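Local coordinates for nitrogenase molybdenum-iron protein beta chain (Clostridium pasteurianum, PDB 5VQ3) that forms, with the alpha chain, the molybdenum-iron component of nitrogenase, which reduces dinitrogen to ammonia, and shares the ligation of an [8Fe-7S] cluster, at residues B[145-150]-B[176-181]; B[23-28]-B[101-106]; B[188-193]-B[275-280]. All coordinates share one frame; numbering follows the deposited sequence.

Overall arrangement
The three contacts run from the metal cluster of this chain outward into one of its parallel-sheet domains. Contact 2 (23-28 with 101-106) supplies Cys23 and Cys106, two ligands of the [8Fe-7S] cluster. Contact 1 (145-150 with 176-181) packs against contact 2 near the middle of the chain, the two centres about 12 Å apart: His146 CB lies 3.4 Å from Cys23 O, and Gly149 O lies 3.5 Å from Ala28 CB. Contact 3 (188-193 with 275-280) is remote from contact 2, with nearest atoms about 17 Å apart. It comes closer to contact 1, at about 6 Å between nearest atoms without touching, since the loop holding Phe178 runs into helix 181-194.

Contact 1 of 3, residues B[145-150]-B[176-181]; sequences SHVTGF and PGFVGP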
loop_
_atom_site.group_PDB
_atom_site.type_symbol
_atom_site.label_atom_id
_atom_site.label_comp_id
_atom_site.label_asym_id
_atom_site.label_seq_id
_atom_site.Cartn_x
_atom_site.Cartn_y
_atom_site.Cartn_z
ATOM N N SER B 145 18.450 -18.060 17.702
ATOM C CA SER B 145 18.183 -17.537 16.345
ATOM C C SER B 145 19.074 -16.344 16.080
ATOM O O SER B 145 19.896 -15.959 16.908
ATOM C CB SER B 145 16.716 -17.092 16.226
ATOM O OG SER B 145 16.493 -15.887 16.975
ATOM N N HIS B 146 18.855 -15.711 14.932
ATOM C CA HIS B 146 19.491 -14.483 14.605
ATOM C C HIS B 146 19.304 -13.409 15.682
ATOM O O HIS B 146 20.187 -12.584 15.860
ATOM C CB HIS B 146 18.999 -13.980 13.240
ATOM C CG HIS B 146 17.526 -13.772 13.192
ATOM N ND1 HIS B 146 16.621 -14.812 13.154
ATOM C CD2 HIS B 146 16.795 -12.642 13.169
ATOM C CE1 HIS B 146 15.396 -14.331 13.148
ATOM N NE2 HIS B 146 15.474 -13.013 13.160
ATOM N N VAL B 147 18.177 -13.418 16.404
ATOM C CA VAL B 147 17.975 -12.451 17.464
ATOM C C VAL B 147 19.026 -12.674 18.573
ATOM O O VAL B 147 19.552 -11.703 19.159
ATOM C CB VAL B 147 16.564 -12.551 18.054
ATOM C CG1 VAL B 147 16.446 -11.642 19.255
ATOM C CG2 VAL B 147 15.541 -12.187 16.986
ATOM N N THR B 148 19.298 -13.936 18.872
ATOM C CA THR B 148 20.286 -14.311 19.880
ATOM C C THR B 148 21.698 -13.875 19.456
ATOM O O THR B 148 22.548 -13.486 20.287
ATOM C CB THR B 148 20.288 -15.827 20.115
ATOM O OG1 THR B 148 18.960 -16.347 20.009
ATOM C CG2 THR B 148 20.923 -16.200 21.474
ATOM N N GLY B 149 21.961 -13.963 18.151
ATOM C CA GLY B 149 23.230 -13.530 17.598
ATOM C C GLY B 149 23.438 -12.047 17.762
ATOM O O GLY B 149 24.523 -11.593 18.129
ATOM N N PHE B 150 22.386 -11.276 17.500
ATOM C CA PHE B 150 22.423 -9.845 17.795
ATOM C C PHE B 150 22.718 -9.606 19.276
ATOM O O PHE B 150 23.567 -8.779 19.631
ATOM C CB PHE B 150 21.079 -9.222 17.420
ATOM C CG PHE B 150 21.009 -7.733 17.622
ATOM C CD1 PHE B 150 20.626 -7.215 18.847
ATOM C CD2 PHE B 150 21.289 -6.855 16.581
ATOM C CE1 PHE B 150 20.555 -5.858 19.048
ATOM C CE2 PHE B 150 21.169 -5.499 16.771
ATOM C CZ PHE B 150 20.814 -5.005 17.996
ATOM N N PRO B 176 18.572 -0.601 21.193
ATOM C CA PRO B 176 17.274 -0.549 20.531
ATOM C C PRO B 176 16.741 -1.885 20.143
ATOM O O PRO B 176 15.604 -1.966 19.696
ATOM C CB PRO B 176 17.578 0.262 19.273
ATOM C CG PRO B 176 19.007 -0.085 18.959
ATOM C CD PRO B 176 19.667 -0.190 20.306
ATOM N N GLY B 177 17.533 -2.932 20.294
ATOM C CA GLY B 177 17.119 -4.254 19.881
ATOM C C GLY B 177 17.255 -4.523 18.396
ATOM O O GLY B 177 17.851 -3.737 17.658
ATOM N N PHE B 178 16.741 -5.683 17.980
ATOM C CA PHE B 178 16.833 -6.138 16.606
ATOM C C PHE B 178 15.731 -5.469 15.791
ATOM O O PHE B 178 14.701 -6.070 15.502
ATOM C CB PHE B 178 16.730 -7.666 16.526
ATOM C CG PHE B 178 17.030 -8.201 15.152
ATOM C CD1 PHE B 178 18.313 -8.160 14.639
ATOM C CD2 PHE B 178 16.030 -8.735 14.359
ATOM C CE1 PHE B 178 18.607 -8.622 13.370
ATOM C CE2 PHE B 178 16.323 -9.203 13.076
ATOM C CZ PHE B 178 17.601 -9.144 12.578
ATOM N N VAL B 179 15.946 -4.190 15.550
ATOM C CA VAL B 179 15.043 -3.316 14.775
ATOM C C VAL B 179 15.833 -2.676 13.638
ATOM O O VAL B 179 17.078 -2.652 13.633
ATOM C CB VAL B 179 14.395 -2.223 15.642
ATOM C CG1 VAL B 179 13.619 -2.848 16.800
ATOM C CG2 VAL B 179 15.468 -1.205 16.115
ATOM N N GLY B 180 15.093 -2.176 12.657
ATOM C CA GLY B 180 15.687 -1.530 11.515
ATOM C C GLY B 180 16.262 -0.156 11.751
ATOM O O GLY B 180 15.968 0.504 12.749
ATOM N N PRO B 181 17.007 0.366 10.752
ATOM C CA PRO B 181 17.597 1.703 10.839
ATOM C C PRO B 181 16.559 2.802 10.945
ATOM O O PRO B 181 16.816 3.789 11.639
ATOM C CB PRO B 181 18.435 1.830 9.546
ATOM C CG PRO B 181 17.842 0.829 8.607
ATOM C CD PRO B 181 17.360 -0.309 9.483
#
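Phe178 carries CG opposite the backbone N (chi1 -171°), as does Phe150, which sends the two rings toward each other across the interface between loop and helix. His146 takes the other course: with CG between its N and carbonyl carbon (chi1 59°), the imidazole is carried to the far part of the same Phe178 ring. Phe178 thus becomes the middle member of an aromatic trio. The edge of His146 is turned to its face in an offset edge-to-face pair, with CD2 of His146 3.5 Å from CE2 of Phe178. Phe178 in turn directs its own edge at the face of Phe150, again offset; CD1 of Phe178 stands 3.8 Å from CD2 of Phe150, and the planes meet at 75°. The far end of the Phe150 ring reaches the loop backbone, where CZ lies 3.2 Å from Gly177 O.

The imidazole is held at both nitrogens, ND1 by the backbone N of Thr22 and NE2 by Asp320, which should fix its rotation. Ser145 and Thr148 form a capping box at the start of the helix. Phe178 itself centres an inverse gamma turn. This is a buried aromatic cluster packing the N-terminal turn of helix 146-161 against the loop between strand 172-175 and helix 181-194, next to the metal site: the His146 side chain is about 6 Å from that of Cys23, a ligand of the [8Fe-7S] cluster.

Contact 2 of 3, residues B[23-28]-B[101-106]; sequences CQPVGA and AVHTTC. With CLF (Fe(8)-S(7) cluster), chain G.
Pro25 meets His103 and Thr104 as its ring projects from the helix onto the strand. Its CG is 3.4 Å from Thr104 O, while its CB lies 3.5 Å from CD2 of His103. The carbonyl of Pro25 puts its oxygen over the centre of the imidazole, 3.9 Å above the plane. With CG placed between the backbone N and carbonyl carbon (chi1 63°), the His103 ring extends toward the helix; Ala28 CB meets the base of this side chain, 3.8 Å from His103 CB.

The same proline borders the [8Fe-7S] cluster, where its CG lies 3.8 Å from the sulfide S3B and Thr105 adds its CB. Cys23 SG binds FE7 and Cys106 SG binds FE6, each at 2.3 Å. Cys48 and Ser141 of this chain are further ligands, and the alpha chain shares the site.

Further back, Thr104 O accepts a hydrogen bond from Thr139 OG1, and Glu109 holds Thr104 OG1. Gln24 is tied through its amide to Asn152 and Val143 O. Helix 24-28 and strand 101-104 run nearly antiparallel, at 171°, so the N-terminal end of one and the C-terminal end of the other converge on the cluster. Two thiolates from separate elements thereby fix adjacent irons, and S3B, which bridges those irons, is approached from Pro25 and Thr105 by carbon rather than by a donor.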
loop_
_atom_site.group_PDB
_atom_site.type_symbol
_atom_site.label_atom_id
_atom_site.label_comp_id
_atom_site.label_asym_id
_atom_site.label_seq_id
_atom_site.Cartn_x
_atom_site.Cartn_y
_atom_site.Cartn_z
ATOM N N CYS B 23 19.703 -18.336 11.514
ATOM C CA CYS B 23 20.711 -18.628 12.555
ATOM C C CYS B 23 21.366 -17.363 13.120
ATOM O O CYS B 23 21.348 -16.258 12.487
ATOM C CB CYS B 23 21.763 -19.615 12.038
ATOM S SG CYS B 23 22.555 -19.164 10.471
ATOM N N GLN B 24 22.043 -17.522 14.268
ATOM C CA GLN B 24 22.704 -16.393 14.959
ATOM C C GLN B 24 23.548 -15.403 14.138
ATOM O O GLN B 24 23.445 -14.177 14.360
ATOM C CB GLN B 24 23.596 -16.874 16.123
ATOM C CG GLN B 24 22.846 -17.525 17.279
ATOM C CD GLN B 24 23.588 -17.405 18.598
ATOM O OE1 GLN B 24 24.359 -16.473 18.821
ATOM N NE2 GLN B 24 23.314 -18.327 19.500
ATOM N N PRO B 25 24.435 -15.905 13.249
ATOM C CA PRO B 25 25.492 -15.020 12.796
ATOM C C PRO B 25 25.004 -13.756 12.068
ATOM O O PRO B 25 25.591 -12.700 12.283
ATOM C CB PRO B 25 26.334 -15.912 11.902
ATOM C CG PRO B 25 26.159 -17.288 12.523
ATOM C CD PRO B 25 24.682 -17.285 12.871
ATOM N N VAL B 26 23.954 -13.810 11.245
ATOM C CA VAL B 26 23.520 -12.570 10.588
ATOM C C VAL B 26 23.101 -11.511 11.602
ATOM O O VAL B 26 23.234 -10.331 11.341
ATOM C CB VAL B 26 22.434 -12.816 9.511
ATOM C CG1 VAL B 26 21.098 -13.138 10.143
ATOM C CG2 VAL B 26 22.345 -11.673 8.548
ATOM N N GLY B 27 22.544 -11.933 12.728
ATOM C CA GLY B 27 22.196 -10.969 13.790
ATOM C C GLY B 27 23.407 -10.256 14.351
ATOM O O GLY B 27 23.376 -9.048 14.625
ATOM N N ALA B 28 24.495 -11.014 14.523
ATOM C CA ALA B 28 25.739 -10.454 14.979
ATOM C C ALA B 28 26.380 -9.580 13.909
ATOM O O ALA B 28 26.942 -8.517 14.190
ATOM C CB ALA B 28 26.688 -11.576 15.428
ATOM N N ALA B 101 34.879 -6.819 14.212
ATOM C CA ALA B 101 33.964 -7.493 15.140
ATOM C C ALA B 101 33.750 -8.934 14.682
ATOM O O ALA B 101 33.063 -9.183 13.696
ATOM C CB ALA B 101 32.653 -6.735 15.233
ATOM N N VAL B 102 34.321 -9.880 15.415
ATOM C CA VAL B 102 34.261 -11.290 15.046
ATOM C C VAL B 102 33.042 -11.997 15.634
ATOM O O VAL B 102 32.738 -11.880 16.829
ATOM C CB VAL B 102 35.553 -12.030 15.513
ATOM C CG1 VAL B 102 35.531 -13.510 15.150
ATOM C CG2 VAL B 102 36.788 -11.352 14.965
ATOM N N HIS B 103 32.363 -12.769 14.808
ATOM C CA HIS B 103 31.428 -13.760 15.290
ATOM C C HIS B 103 31.784 -15.125 14.744
ATOM O O HIS B 103 32.635 -15.235 13.923
ATOM C CB HIS B 103 29.975 -13.362 14.975
ATOM C CG HIS B 103 29.684 -13.274 13.514
ATOM N ND1 HIS B 103 29.766 -12.109 12.801
ATOM C CD2 HIS B 103 29.338 -14.237 12.631
ATOM C CE1 HIS B 103 29.515 -12.356 11.533
ATOM N NE2 HIS B 103 29.256 -13.644 11.406
ATOM N N THR B 104 31.116 -16.160 15.221
ATOM C CA THR B 104 31.414 -17.518 14.855
ATOM C C THR B 104 30.279 -18.211 14.138
ATOM O O THR B 104 29.137 -17.717 14.068
ATOM C CB THR B 104 31.778 -18.329 16.109
ATOM O OG1 THR B 104 30.659 -18.384 17.024
ATOM C CG2 THR B 104 32.980 -17.684 16.745
ATOM N N THR B 105 30.573 -19.382 13.614
ATOM C CA THR B 105 29.543 -20.166 12.928
ATOM C C THR B 105 29.387 -21.509 13.620
ATOM O O THR B 105 30.126 -21.812 14.563
ATOM C CB THR B 105 29.892 -20.385 11.453
ATOM O OG1 THR B 105 30.974 -21.312 11.360
ATOM C CG2 THR B 105 30.255 -19.113 10.744
ATOM N N CYS B 106 28.408 -22.304 13.192
ATOM C CA CYS B 106 28.242 -23.622 13.704
ATOM C C CYS B 106 29.548 -24.451 13.570
ATOM O O CYS B 106 29.809 -25.304 14.415
ATOM C CB CYS B 106 27.100 -24.376 13.040
ATOM S SG CYS B 106 27.205 -24.452 11.243
HETATM FE FE1 CLF G . 28.486 -24.440 6.517
HETATM FE FE2 CLF G . 27.728 -22.099 6.118
HETATM FE FE3 CLF G . 27.741 -23.747 3.926
HETATM FE FE4 CLF G . 25.957 -24.093 5.924
HETATM S S1 CLF G . 26.880 -23.443 8.021
HETATM S S2A CLF G . 29.574 -22.953 5.092
HETATM S S4A CLF G . 26.088 -22.303 4.495
HETATM S S3A CLF G . 27.290 -25.736 5.026
HETATM FE FE5 CLF G . 24.478 -22.819 8.098
HETATM FE FE6 CLF G . 25.912 -22.875 10.229
HETATM FE FE7 CLF G . 24.141 -20.740 9.840
HETATM FE FE8 CLF G . 26.419 -21.143 8.466
HETATM S S2B CLF G . 23.503 -22.949 10.191
HETATM S S3B CLF G . 26.287 -20.654 10.679
HETATM S S4B CLF G . 24.361 -20.600 7.557
#

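Contact 3 of 3, residues B[188-193]-B[275-280]; sequences KRLFEA and EFIMAL
Leu280 lies over a face of Phe191, whereas Phe276 meets that ring obliquely. The CD2 of Leu280 sits 4.1 Å from the centroid of the Phe191 ring and almost on the ring normal, a CH-pi contact. The other methyl of Leu280, CD1, reaches the far end of the same ring, 3.8 Å from Phe191 CZ. Phe276 comes in differently. The ring planes stand at 73° with centroids 5.8 Å apart, and CE2 of Phe191 approaches CZ of Phe276 to 3.7 Å, near the plane of the Phe276 ring.

These side chains join two helices, 181-194 and 270-284, that belong to a domain built round the parallel sheet 198-200, 172-175, 237-241 and 261-264, in the alpha/beta manner of the NifD/NifK family. The short segments cross at -40° with their axes 11.3 Å apart, a wide spacing that the large aromatic and leucine side chains fill. Phe276 also touches Leu241 and Leu280 touches Leu239, so the interface continues down onto the sheet, while Tyr198 adds another ring beside Phe191.

Phe276 has CG opposite its backbone N (chi1 167°), and this extends the ring across to Leu190 as well. Both CB and CD1 of Leu190 lie 4.1 Å from Phe276 CE2, one carbon of the ring thus meeting the side chain at two points. The second leucine branch turns to Ile277, with CD2 of Leu190 4.3 Å from Ile277 CD1. Ile292 of helix 290-305 packs on Leu190 and Ile277 alike.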
loop_
_atom_site.group_PDB
_atom_site.type_symbol
_atom_site.label_atom_id
_atom_site.label_comp_id
_atom_site.label_asym_id
_atom_site.label_seq_id
_atom_site.Cartn_x
_atom_site.Cartn_y
_atom_site.Cartn_z
ATOM N N LYS B 188 15.904 7.783 18.197
ATOM C CA LYS B 188 16.813 8.895 18.439
ATOM C C LYS B 188 16.048 10.232 18.340
ATOM O O LYS B 188 16.276 11.148 19.130
ATOM C CB LYS B 188 17.973 8.870 17.470
ATOM C CG LYS B 188 18.956 7.745 17.762
ATOM C CD LYS B 188 20.243 7.902 16.952
ATOM C CE LYS B 188 20.030 7.752 15.470
ATOM N NZ LYS B 188 21.295 7.877 14.722
ATOM N N ARG B 189 15.132 10.343 17.387
ATOM C CA ARG B 189 14.374 11.583 17.270
ATOM C C ARG B 189 13.528 11.886 18.528
ATOM O O ARG B 189 13.365 13.057 18.901
ATOM C CB ARG B 189 13.483 11.538 16.026
ATOM C CG ARG B 189 12.717 12.818 15.742
ATOM C CD ARG B 189 11.702 12.576 14.621
ATOM N NE ARG B 189 10.598 11.770 15.090
ATOM C CZ ARG B 189 9.598 12.254 15.824
ATOM N NH1 ARG B 189 9.563 13.552 16.126
ATOM N NH2 ARG B 189 8.616 11.463 16.234
ATOM N N LEU B 190 12.975 10.840 19.142
ATOM C CA LEU B 190 12.198 10.975 20.375
ATOM C C LEU B 190 13.083 11.452 21.549
ATOM O O LEU B 190 12.679 12.343 22.294
ATOM C CB LEU B 190 11.445 9.689 20.722
ATOM C CG LEU B 190 10.287 9.370 19.751
ATOM C CD1 LEU B 190 9.721 7.960 19.852
ATOM C CD2 LEU B 190 9.172 10.379 19.995
ATOM N N PHE B 191 14.277 10.877 21.702
ATOM C CA PHE B 191 15.240 11.333 22.741
ATOM C C PHE B 191 15.531 12.812 22.508
ATOM O O PHE B 191 15.488 13.626 23.432
ATOM C CB PHE B 191 16.556 10.542 22.660
ATOM C CG PHE B 191 16.596 9.309 23.511
ATOM C CD1 PHE B 191 17.040 9.358 24.818
ATOM C CD2 PHE B 191 16.230 8.072 22.996
ATOM C CE1 PHE B 191 17.080 8.224 25.597
ATOM C CE2 PHE B 191 16.302 6.942 23.755
ATOM C CZ PHE B 191 16.727 7.012 25.069
ATOM N N GLU B 192 15.782 13.163 21.253
ATOM C CA GLU B 192 16.155 14.527 20.922
ATOM C C GLU B 192 14.978 15.490 21.200
ATOM O O GLU B 192 15.172 16.571 21.731
ATOM C CB GLU B 192 16.699 14.599 19.492
ATOM C CG GLU B 192 18.061 13.873 19.374
ATOM C CD GLU B 192 18.531 13.609 17.936
ATOM O OE1 GLU B 192 17.940 14.151 17.001
ATOM O OE2 GLU B 192 19.514 12.864 17.729
ATOM N N ALA B 193 13.758 15.077 20.886
ATOM C CA ALA B 193 12.576 15.885 21.178
ATOM C C ALA B 193 12.359 16.068 22.690
ATOM O O ALA B 193 11.870 17.088 23.117
ATOM C CB ALA B 193 11.355 15.262 20.500
ATOM N N GLU B 275 5.029 3.610 27.465
ATOM C CA GLU B 275 5.940 3.120 28.522
ATOM C C GLU B 275 7.365 3.615 28.294
ATOM O O GLU B 275 8.084 3.920 29.232
ATOM C CB GLU B 275 5.887 1.577 28.612
ATOM C CG GLU B 275 4.581 1.096 29.227
ATOM C CD GLU B 275 4.120 -0.310 28.767
ATOM O OE1 GLU B 275 4.831 -1.032 27.996
ATOM O OE2 GLU B 275 2.996 -0.702 29.157
ATOM N N PHE B 276 7.760 3.718 27.029
ATOM C CA PHE B 276 9.073 4.229 26.662
ATOM C C PHE B 276 9.169 5.716 26.974
ATOM O O PHE B 276 10.144 6.156 27.574
ATOM C CB PHE B 276 9.330 3.956 25.190
ATOM C CG PHE B 276 10.499 4.691 24.621
ATOM C CD1 PHE B 276 11.783 4.260 24.886
ATOM C CD2 PHE B 276 10.324 5.773 23.790
ATOM C CE1 PHE B 276 12.876 4.890 24.323
ATOM C CE2 PHE B 276 11.402 6.406 23.222
ATOM C CZ PHE B 276 12.699 5.958 23.496
ATOM N N ILE B 277 8.151 6.493 26.580
ATOM C CA ILE B 277 8.129 7.928 26.868
ATOM C C ILE B 277 8.116 8.167 28.385
ATOM O O ILE B 277 8.853 9.023 28.909
ATOM C CB ILE B 277 6.940 8.629 26.225
ATOM C CG1 ILE B 277 6.991 8.517 24.691
ATOM C CG2 ILE B 277 6.910 10.099 26.632
ATOM C CD1 ILE B 277 8.109 9.293 24.023
ATOM N N MET B 278 7.297 7.402 29.093
ATOM C CA MET B 278 7.237 7.561 30.553
ATOM C C MET B 278 8.570 7.245 31.234
ATOM O O MET B 278 8.957 7.901 32.209
ATOM C CB MET B 278 6.142 6.685 31.137
ATOM C CG MET B 278 4.737 7.137 30.788
ATOM S SD MET B 278 4.393 8.834 31.302
ATOM C CE MET B 278 4.234 8.662 33.099
ATOM N N ALA B 279 9.272 6.232 30.738
ATOM C CA ALA B 279 10.529 5.846 31.333
ATOM C C ALA B 279 11.550 6.954 31.121
ATOM O O ALA B 279 12.350 7.242 32.037
ATOM C CB ALA B 279 11.026 4.512 30.785
ATOM N N LEU B 280 11.539 7.557 29.933
ATOM C CA LEU B 280 12.401 8.680 29.631
ATOM C C LEU B 280 12.109 9.871 30.591
ATOM O O LEU B 280 13.034 10.481 31.156
ATOM C CB LEU B 280 12.250 9.104 28.175
ATOM C CG LEU B 280 13.353 8.731 27.184
ATOM C CD1 LEU B 280 13.836 7.339 27.445
ATOM C CD2 LEU B 280 12.929 8.866 25.744
#